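Acyl-coenzyme A oxidase acox-1.2 (PDB 5K3J) catalyses the FAD-dependent desaturation of the five-carbon omega side chain of ascaroside-CoA pheromone precursors, the first step of their peroxisomal beta-oxidation. Local coordinates at residues A56-Y61 with G73-S78. Numbering follows the deposited sequence.
Sequences ADIKPY and GTRKIS
In the N-terminal region of this acyl-CoA oxidase, residues 56-61, part of the loop between helix 36-49 and helix 66-82, fold back against the latter helix and are held there by two neighbouring basic side chains, Arg75 and Lys76. Lys76 sets out with CG anti to the backbone N (chi1 -151°) and then bends at each remaining torsion, bringing NZ to Asp57, where it forms a salt bridge with OD1 (3.0 Å) through the anti lone pair of that oxygen. OD1 also pairs with Arg616, so two cations share one carboxylate oxygen, which would probably favour its ionised form. The Lys76 ammonium group further donates to the carbonyl oxygens of Leu55 and Val103, tying loop, helix 66-82 and the end of helix 93-103 together within the N-terminal helical domain of the acyl-CoA oxidase fold. An alanine in place of Lys76 would probably loosen the loop, losing both the salt bridge and these carbonyl contacts. The carboxylate carbon of Asp57, CG, lies 3.4 Å above the plane of the Tyr61 ring, offset toward its rim. Arg75, bent at chi3, presents its guanidinium edge to Ala56, with NH2 making a weak hydrogen bond to O (3.0 Å, N-H...O angle 123°). CD1 of Ile58 lies over one guanidinium face, offset toward the rim, 4.1 Å from NE of Arg75, while Glu72 forms a salt bridge with that NE and accepts the backbone N-H of Ile58.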
# COMPACT_ATOMS: atom_id res chain seq x y z
N ALA A 56 12.47 5.64 -26.35
CA ALA A 56 12.54 6.31 -25.06
C ALA A 56 11.15 6.81 -24.67
O ALA A 56 10.32 7.06 -25.53
CB ALA A 56 13.54 7.46 -25.09
N ASP A 57 10.90 6.92 -23.37
CA ASP A 57 9.65 7.49 -22.88
C ASP A 57 9.49 8.89 -23.45
O ASP A 57 10.43 9.69 -23.42
CB ASP A 57 9.63 7.53 -21.35
CG ASP A 57 9.75 6.15 -20.73
OD1 ASP A 57 9.37 5.16 -21.38
OD2 ASP A 57 10.22 6.05 -19.57
N ILE A 58 8.31 9.20 -23.98
CA ILE A 58 8.06 10.49 -24.63
C ILE A 58 8.36 11.63 -23.66
O ILE A 58 8.85 12.69 -24.05
CB ILE A 58 6.60 10.58 -25.17
CG1 ILE A 58 6.45 11.75 -26.15
CG2 ILE A 58 5.58 10.67 -24.03
CD1 ILE A 58 6.88 11.42 -27.56
N LYS A 59 8.10 11.38 -22.38
CA LYS A 59 8.48 12.25 -21.28
C LYS A 59 8.31 11.45 -19.99
O LYS A 59 7.70 10.38 -20.03
CB LYS A 59 7.64 13.54 -21.26
CG LYS A 59 6.14 13.36 -21.32
CD LYS A 59 5.49 14.72 -21.11
CE LYS A 59 4.10 14.83 -21.70
NZ LYS A 59 3.53 16.19 -21.45
N PRO A 60 8.87 11.94 -18.87
CA PRO A 60 8.71 11.27 -17.58
C PRO A 60 7.28 10.80 -17.30
O PRO A 60 6.38 11.61 -17.08
CB PRO A 60 9.12 12.35 -16.58
CG PRO A 60 10.19 13.09 -17.30
CD PRO A 60 9.83 13.06 -18.77
N TYR A 61 7.10 9.48 -17.31
CA TYR A 61 5.78 8.84 -17.19
C TYR A 61 4.86 9.38 -16.08
O TYR A 61 3.65 9.43 -16.28
CB TYR A 61 5.95 7.33 -17.00
CG TYR A 61 6.07 6.55 -18.29
CD1 TYR A 61 6.20 7.20 -19.50
CD2 TYR A 61 6.03 5.16 -18.29
CE1 TYR A 61 6.31 6.50 -20.69
CE2 TYR A 61 6.13 4.45 -19.48
CZ TYR A 61 6.27 5.12 -20.67
OH TYR A 61 6.37 4.41 -21.85
N GLY A 73 1.44 3.96 -24.27
CA GLY A 73 1.56 2.51 -24.31
C GLY A 73 1.30 2.01 -25.71
O GLY A 73 1.90 1.03 -26.16
N THR A 74 0.40 2.69 -26.42
CA THR A 74 0.04 2.33 -27.78
C THR A 74 1.10 2.80 -28.78
O THR A 74 1.42 2.09 -29.74
CB THR A 74 -1.33 2.92 -28.17
OG1 THR A 74 -2.36 2.24 -27.44
CG2 THR A 74 -1.59 2.77 -29.65
N ARG A 75 1.63 4.00 -28.55
CA ARG A 75 2.73 4.52 -29.36
C ARG A 75 3.92 3.57 -29.28
O ARG A 75 4.43 3.12 -30.31
CB ARG A 75 3.15 5.92 -28.90
CG ARG A 75 4.31 6.51 -29.72
CD ARG A 75 4.85 7.79 -29.11
NE ARG A 75 5.76 7.54 -28.00
CZ ARG A 75 7.05 7.26 -28.15
NH1 ARG A 75 7.58 7.19 -29.36
NH2 ARG A 75 7.81 7.05 -27.09
N LYS A 76 4.33 3.24 -28.06
CA LYS A 76 5.55 2.48 -27.83
C LYS A 76 5.42 1.02 -28.27
O LYS A 76 6.40 0.42 -28.70
CB LYS A 76 5.95 2.57 -26.36
CG LYS A 76 7.45 2.45 -26.13
CD LYS A 76 8.15 3.78 -26.37
CE LYS A 76 8.23 4.63 -25.12
NZ LYS A 76 9.08 3.97 -24.10
N ILE A 77 4.21 0.46 -28.17
CA ILE A 77 4.01 -0.95 -28.52
C ILE A 77 3.97 -1.17 -30.03
O ILE A 77 4.33 -2.24 -30.53
CB ILE A 77 2.70 -1.52 -27.89
CG1 ILE A 77 2.76 -3.04 -27.78
CG2 ILE A 77 1.48 -1.08 -28.68
CD1 ILE A 77 3.95 -3.54 -26.98
N SER A 78 3.56 -0.14 -30.77
CA SER A 78 3.50 -0.23 -32.22
C SER A 78 4.89 -0.05 -32.81
O SER A 78 5.23 -0.67 -33.82
CB SER A 78 2.54 0.81 -32.80
OG SER A 78 3.07 2.12 -32.70